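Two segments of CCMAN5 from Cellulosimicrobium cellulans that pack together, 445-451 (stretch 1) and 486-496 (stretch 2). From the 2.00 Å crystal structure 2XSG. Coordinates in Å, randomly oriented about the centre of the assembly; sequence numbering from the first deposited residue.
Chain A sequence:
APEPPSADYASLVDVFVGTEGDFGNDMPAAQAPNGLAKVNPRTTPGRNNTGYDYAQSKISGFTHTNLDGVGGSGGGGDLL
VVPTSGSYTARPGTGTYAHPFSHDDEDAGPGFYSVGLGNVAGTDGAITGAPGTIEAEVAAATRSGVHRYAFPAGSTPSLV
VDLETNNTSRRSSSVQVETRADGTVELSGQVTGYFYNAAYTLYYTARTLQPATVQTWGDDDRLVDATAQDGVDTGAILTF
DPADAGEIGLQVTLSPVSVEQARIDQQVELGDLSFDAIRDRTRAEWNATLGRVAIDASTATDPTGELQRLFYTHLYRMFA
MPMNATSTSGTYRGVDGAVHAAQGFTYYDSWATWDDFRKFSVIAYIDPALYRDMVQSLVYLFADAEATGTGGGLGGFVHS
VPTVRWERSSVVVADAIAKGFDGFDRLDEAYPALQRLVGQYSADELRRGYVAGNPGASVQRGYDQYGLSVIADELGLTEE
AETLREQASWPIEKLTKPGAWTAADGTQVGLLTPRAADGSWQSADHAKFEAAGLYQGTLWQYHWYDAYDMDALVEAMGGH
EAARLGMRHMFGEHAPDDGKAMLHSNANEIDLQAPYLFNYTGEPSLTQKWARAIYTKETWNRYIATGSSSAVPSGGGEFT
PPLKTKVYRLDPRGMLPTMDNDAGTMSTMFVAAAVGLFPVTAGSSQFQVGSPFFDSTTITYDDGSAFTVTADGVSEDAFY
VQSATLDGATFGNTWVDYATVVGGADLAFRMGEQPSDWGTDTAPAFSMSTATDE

Stretch 1, residues 445-451: ELRRGYV
Stretch 2 (486-496) EQASWPIEKLT

Contact between the end of one helix and the side of another in CCMAN5, burying 375 Å² summed over both sides, with no hydrogen bond or salt bridge between the stretches. Residues 445-448 are the last of a helix that begins earlier in the chain. G449 leaves it with positive phi (92/14), its N still hydrogen-bonded to E445 O at 2.7 Å; the hydrogen bond from Y450 N to E445 O, at 3.4 Å, is weak. Y450 is extended (-170/159), as is V451 (-81/120). Stretch 2 is helical from 486, also begun earlier, and kinked where N of P491 and of I492 has no bond to the preceding turn; beyond the kink K494 N donates to W490 O at 2.8 Å and L495 N donates to P491 O at 3.0 Å. In the register between the stretches, G449 CA lies 5.7 Å from W490 CA, and Y450 CA 6.4 Å from P491 CA.

The closest packing centres on G449, where G449 O sits 3.3 Å from W490 CB, and R448 O 3.4 Å from K494 CE. A CB on G449 would point toward stretch 2 and come 2.9 Å from K494 CE, a clash; the backbone angles alone already call for glycine, since that CB would be jammed against R448 O.

Side-chain packing joins L446 to W490 and Y450 to L495 as apolar pairs. L446 (m, t) starts sideways, but its end comes nearer, placing CD2 3.9 Å from W490 CZ3. W490 points toward stretch 1 (chi1 m, chi2 -11°). Two van der Waals contacts here involve polar atoms without a hydrogen bond: L446 CD2 lies 3.6 Å from Q487 NE2, and W490 CH2 3.8 Å from L446 O. Q487 (m, t, chi3 24°) likewise starts sideways. Y450 points toward stretch 2 (chi1 p, chi2 90°). L495 (m, t) covers one face of the tyrosine ring: its CD2 is 3.8 Å from Y450 CG and 4.2 Å from the ring centroid, 28° off the normal, a CH-pi contact. K494 CB approaches the same ring obliquely, 3.8 Å from Y450 CD2.

Polar bonds within each stretch engage side-chain nitrogens without crossing the contact. W490 NE1 donates to E486 OE2 (2.9 Å, 152°), with E486 at chi1 t, chi2 p. K494 (m, chi2 -91°, t, m) packs its aliphatic chain against stretch 1, while NZ forms a salt bridge with E493 OE2 at 2.9 Å. R448 (p, t, p, chi4 93°) directs its CB away from stretch 2, and its NH1 donates to Y450 O (2.9 Å, 144°), tying the helix end to the segment that follows.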

ATOM      1  N   GLU A 445      29.805   9.583  15.368  1.00 10.99           N
ATOM      2  CA  GLU A 445      29.139   8.332  14.980  1.00 10.65           C
ATOM      3  C   GLU A 445      30.035   7.425  14.142  1.00 10.80           C
ATOM      4  O   GLU A 445      30.069   6.207  14.352  1.00 10.39           O
ATOM      5  CB  GLU A 445      27.825   8.627  14.245  1.00 10.55           C
ATOM      6  CG  GLU A 445      26.702   9.068  15.181  1.00  9.38           C
ATOM      7  CD  GLU A 445      25.528   9.771  14.493  1.00  8.39           C
ATOM      8  OE1 GLU A 445      25.457   9.852  13.240  1.00  4.72           O
ATOM      9  OE2 GLU A 445      24.661  10.255  15.237  1.00  7.46           O
ATOM     10  N   LEU A 446      30.763   8.019  13.201  1.00 11.42           N
ATOM     11  CA  LEU A 446      31.740   7.264  12.417  1.00 12.13           C
ATOM     12  C   LEU A 446      32.784   6.610  13.327  1.00 13.04           C
ATOM     13  O   LEU A 446      33.085   5.421  13.191  1.00 13.52           O
ATOM     14  CB  LEU A 446      32.398   8.147  11.364  1.00 11.95           C
ATOM     15  CG  LEU A 446      31.496   8.565  10.195  1.00 11.69           C
ATOM     16  CD1 LEU A 446      32.129   9.702   9.436  1.00  9.29           C
ATOM     17  CD2 LEU A 446      31.176   7.400   9.264  1.00 11.77           C
ATOM     18  N   ARG A 447      33.294   7.378  14.281  1.00 13.71           N
ATOM     19  CA  ARG A 447      34.269   6.863  15.231  1.00 14.84           C
ATOM     20  C   ARG A 447      33.739   5.656  16.026  1.00 14.35           C
ATOM     21  O   ARG A 447      34.406   4.615  16.094  1.00 14.50           O
ATOM     22  CB  ARG A 447      34.751   7.996  16.139  1.00 15.45           C
ATOM     23  CG  ARG A 447      35.757   7.563  17.195  1.00 19.16           C
ATOM     24  CD  ARG A 447      36.752   8.661  17.495  1.00 23.57           C
ATOM     25  NE  ARG A 447      37.833   8.671  16.510  1.00 28.44           N
ATOM     26  CZ  ARG A 447      38.001   9.603  15.573  1.00 28.12           C
ATOM     27  NH1 ARG A 447      37.161  10.631  15.489  1.00 27.93           N
ATOM     28  NH2 ARG A 447      39.023   9.506  14.732  1.00 27.17           N
ATOM     29  N   ARG A 448      32.534   5.767  16.589  1.00 13.72           N
ATOM     30  CA  ARG A 448      32.028   4.697  17.457  1.00 13.37           C
ATOM     31  C   ARG A 448      31.274   3.587  16.708  1.00 12.75           C
ATOM     32  O   ARG A 448      31.149   2.455  17.208  1.00 13.12           O
ATOM     33  CB  ARG A 448      31.213   5.270  18.632  1.00 13.43           C
ATOM     34  CG  ARG A 448      29.747   5.588  18.304  1.00 14.22           C
ATOM     35  CD  ARG A 448      29.006   6.090  19.520  1.00 13.91           C
ATOM     36  NE  ARG A 448      29.237   7.509  19.780  1.00 15.31           N
ATOM     37  CZ  ARG A 448      28.457   8.484  19.331  1.00 14.60           C
ATOM     38  NH1 ARG A 448      27.396   8.195  18.579  1.00 13.51           N
ATOM     39  NH2 ARG A 448      28.740   9.743  19.626  1.00 13.68           N
ATOM     40  N   GLY A 449      30.772   3.910  15.516  1.00 12.29           N
ATOM     41  CA  GLY A 449      30.083   2.934  14.671  1.00 11.12           C
ATOM     42  C   GLY A 449      28.571   2.835  14.812  1.00 10.89           C
ATOM     43  O   GLY A 449      27.970   1.880  14.302  1.00 10.56           O
ATOM     44  N   TYR A 450      27.948   3.821  15.463  1.00 10.23           N
ATOM     45  CA  TYR A 450      26.491   3.809  15.696  1.00 11.01           C
ATOM     46  C   TYR A 450      25.956   5.142  16.243  1.00 10.82           C
ATOM     47  O   TYR A 450      26.701   5.944  16.816  1.00 11.13           O
ATOM     48  CB  TYR A 450      26.090   2.669  16.646  1.00 10.97           C
ATOM     49  CG  TYR A 450      26.778   2.764  17.991  1.00 12.82           C
ATOM     50  CD1 TYR A 450      26.197   3.466  19.050  1.00 13.41           C
ATOM     51  CD2 TYR A 450      28.030   2.177  18.193  1.00 12.21           C
ATOM     52  CE1 TYR A 450      26.837   3.567  20.283  1.00 12.68           C
ATOM     53  CE2 TYR A 450      28.676   2.269  19.426  1.00 13.06           C
ATOM     54  CZ  TYR A 450      28.084   2.967  20.458  1.00 12.89           C
ATOM     55  OH  TYR A 450      28.739   3.054  21.670  1.00 11.83           O
ATOM     56  N   VAL A 451      24.657   5.363  16.082  1.00 10.99           N
ATOM     57  CA  VAL A 451      24.005   6.550  16.641  1.00 10.44           C
ATOM     58  C   VAL A 451      23.702   6.290  18.122  1.00 10.92           C
ATOM     59  O   VAL A 451      22.989   5.341  18.455  1.00 10.51           O
ATOM     60  CB  VAL A 451      22.710   6.895  15.864  1.00 10.88           C
ATOM     61  CG1 VAL A 451      22.110   8.218  16.364  1.00 10.08           C
ATOM     62  CG2 VAL A 451      22.992   6.959  14.353  1.00  9.94           C
ATOM     63  N   GLU A 486      30.947  -1.918   4.505  1.00 10.70           N
ATOM     64  CA  GLU A 486      31.606  -1.836   5.801  1.00 10.61           C
ATOM     65  C   GLU A 486      30.682  -1.148   6.818  1.00  9.86           C
ATOM     66  O   GLU A 486      30.390  -1.710   7.866  1.00  9.37           O
ATOM     67  CB  GLU A 486      32.955  -1.099   5.703  1.00 10.95           C
ATOM     68  CG  GLU A 486      33.588  -0.695   7.073  1.00 12.80           C
ATOM     69  CD  GLU A 486      33.934  -1.884   7.991  1.00 16.31           C
ATOM     70  OE1 GLU A 486      34.154  -3.011   7.502  1.00 16.55           O
ATOM     71  OE2 GLU A 486      34.016  -1.679   9.224  1.00 19.20           O
ATOM     72  N   GLN A 487      30.214   0.056   6.487  1.00  9.17           N
ATOM     73  CA  GLN A 487      29.299   0.776   7.383  1.00  8.60           C
ATOM     74  C   GLN A 487      28.005   0.025   7.680  1.00  7.59           C
ATOM     75  O   GLN A 487      27.508   0.055   8.807  1.00  7.41           O
ATOM     76  CB  GLN A 487      29.047   2.196   6.880  1.00  8.42           C
ATOM     77  CG  GLN A 487      30.298   3.048   6.999  1.00  8.18           C
ATOM     78  CD  GLN A 487      30.042   4.523   6.816  1.00  9.83           C
ATOM     79  OE1 GLN A 487      28.922   5.013   7.027  1.00  9.31           O
ATOM     80  NE2 GLN A 487      31.082   5.250   6.419  1.00  7.55           N
ATOM     81  N   ALA A 488      27.497  -0.690   6.681  1.00  7.06           N
ATOM     82  CA  ALA A 488      26.279  -1.492   6.829  1.00  6.52           C
ATOM     83  C   ALA A 488      26.439  -2.668   7.789  1.00  6.45           C
ATOM     84  O   ALA A 488      25.455  -3.165   8.308  1.00  6.02           O
ATOM     85  CB  ALA A 488      25.787  -1.990   5.476  1.00  6.51           C
ATOM     86  N   SER A 489      27.671  -3.103   8.030  1.00  6.52           N
ATOM     87  CA  SER A 489      27.932  -4.167   8.992  1.00  7.12           C
ATOM     88  C   SER A 489      27.867  -3.653  10.443  1.00  7.32           C
ATOM     89  O   SER A 489      27.624  -4.437  11.367  1.00  7.70           O
ATOM     90  CB  SER A 489      29.287  -4.843   8.707  1.00  7.46           C
ATOM     91  OG  SER A 489      30.364  -4.003   9.115  1.00  8.49           O
ATOM     92  N   TRP A 490      28.040  -2.340  10.624  1.00  7.67           N
ATOM     93  CA  TRP A 490      28.191  -1.728  11.964  1.00  7.33           C
ATOM     94  C   TRP A 490      27.018  -1.949  12.955  1.00  7.02           C
ATOM     95  O   TRP A 490      27.255  -2.276  14.137  1.00  6.23           O
ATOM     96  CB  TRP A 490      28.534  -0.228  11.865  1.00  7.25           C
ATOM     97  CG  TRP A 490      29.915   0.139  11.283  1.00  8.09           C
ATOM     98  CD1 TRP A 490      30.973  -0.707  11.036  1.00  7.43           C
ATOM     99  CD2 TRP A 490      30.376   1.460  10.928  1.00  6.01           C
ATOM    100  NE1 TRP A 490      32.030   0.004  10.524  1.00  6.54           N
ATOM    101  CE2 TRP A 490      31.694   1.331  10.456  1.00  6.72           C
ATOM    102  CE3 TRP A 490      29.792   2.732  10.959  1.00  5.55           C
ATOM    103  CZ2 TRP A 490      32.443   2.427  10.012  1.00  6.71           C
ATOM    104  CZ3 TRP A 490      30.523   3.811  10.525  1.00  7.02           C
ATOM    105  CH2 TRP A 490      31.841   3.658  10.057  1.00  8.13           C
ATOM    106  N   PRO A 491      25.753  -1.764  12.495  1.00  6.98           N
ATOM    107  CA  PRO A 491      24.649  -1.895  13.450  1.00  6.73           C
ATOM    108  C   PRO A 491      24.606  -3.282  14.090  1.00  7.16           C
ATOM    109  O   PRO A 491      24.450  -3.385  15.307  1.00  6.21           O
ATOM    110  CB  PRO A 491      23.404  -1.665  12.596  1.00  6.93           C
ATOM    111  CG  PRO A 491      23.878  -0.910  11.424  1.00  6.75           C
ATOM    112  CD  PRO A 491      25.282  -1.332  11.170  1.00  6.18           C
ATOM    113  N   ILE A 492      24.764  -4.329  13.280  1.00  7.43           N
ATOM    114  CA  ILE A 492      24.802  -5.705  13.805  1.00  8.58           C
ATOM    115  C   ILE A 492      25.963  -5.920  14.790  1.00  9.14           C
ATOM    116  O   ILE A 492      25.767  -6.430  15.888  1.00  9.55           O
ATOM    117  CB  ILE A 492      24.832  -6.770  12.681  1.00  8.52           C
ATOM    118  CG1 ILE A 492      23.469  -6.855  11.975  1.00  9.78           C
ATOM    119  CG2 ILE A 492      25.175  -8.152  13.243  1.00  8.03           C
ATOM    120  CD1 ILE A 492      23.552  -7.457  10.585  1.00 10.77           C
ATOM    121  N   GLU A 493      27.164  -5.529  14.398  1.00 10.08           N
ATOM    122  CA  GLU A 493      28.342  -5.788  15.224  1.00 11.10           C
ATOM    123  C   GLU A 493      28.326  -4.985  16.518  1.00 10.80           C
ATOM    124  O   GLU A 493      28.631  -5.520  17.580  1.00 10.80           O
ATOM    125  CB  GLU A 493      29.610  -5.475  14.433  1.00 12.06           C
ATOM    126  CG  GLU A 493      30.918  -5.787  15.140  1.00 15.52           C
ATOM    127  CD  GLU A 493      32.028  -4.859  14.678  1.00 20.46           C
ATOM    128  OE1 GLU A 493      31.910  -4.300  13.559  1.00 20.99           O
ATOM    129  OE2 GLU A 493      33.008  -4.680  15.439  1.00 22.90           O
ATOM    130  N   LYS A 494      27.937  -3.715  16.424  1.00 10.21           N
ATOM    131  CA  LYS A 494      28.094  -2.770  17.525  1.00 10.38           C
ATOM    132  C   LYS A 494      26.882  -2.641  18.458  1.00  9.75           C
ATOM    133  O   LYS A 494      27.033  -2.178  19.590  1.00  9.01           O
ATOM    134  CB  LYS A 494      28.475  -1.373  16.990  1.00 10.68           C
ATOM    135  CG  LYS A 494      29.753  -1.320  16.147  1.00 13.60           C
ATOM    136  CD  LYS A 494      30.972  -1.045  17.028  1.00 18.03           C
ATOM    137  CE  LYS A 494      32.182  -0.626  16.196  1.00 19.10           C
ATOM    138  NZ  LYS A 494      32.929  -1.789  15.636  1.00 20.00           N
ATOM    139  N   LEU A 495      25.689  -3.017  17.986  1.00  8.87           N
ATOM    140  CA  LEU A 495      24.487  -2.883  18.825  1.00  8.08           C
ATOM    141  C   LEU A 495      23.861  -4.189  19.319  1.00  8.23           C
ATOM    142  O   LEU A 495      22.874  -4.151  20.048  1.00  8.02           O
ATOM    143  CB  LEU A 495      23.428  -1.987  18.151  1.00  7.09           C
ATOM    144  CG  LEU A 495      23.845  -0.548  17.852  1.00  6.58           C
ATOM    145  CD1 LEU A 495      22.692   0.207  17.214  1.00  5.98           C
ATOM    146  CD2 LEU A 495      24.303   0.148  19.117  1.00  6.21           C
ATOM    147  N   THR A 496      24.409  -5.339  18.931  1.00  9.03           N
ATOM    148  CA  THR A 496      23.870  -6.614  19.425  1.00  9.94           C
ATOM    149  C   THR A 496      24.562  -6.914  20.745  1.00  9.86           C
ATOM    150  O   THR A 496      25.702  -7.360  20.768  1.00 10.31           O
ATOM    151  CB  THR A 496      24.085  -7.788  18.438  1.00 10.19           C
ATOM    152  OG1 THR A 496      23.600  -7.445  17.136  1.00 11.02           O
ATOM    153  CG2 THR A 496      23.379  -9.052  18.926  1.00 10.19           C
TER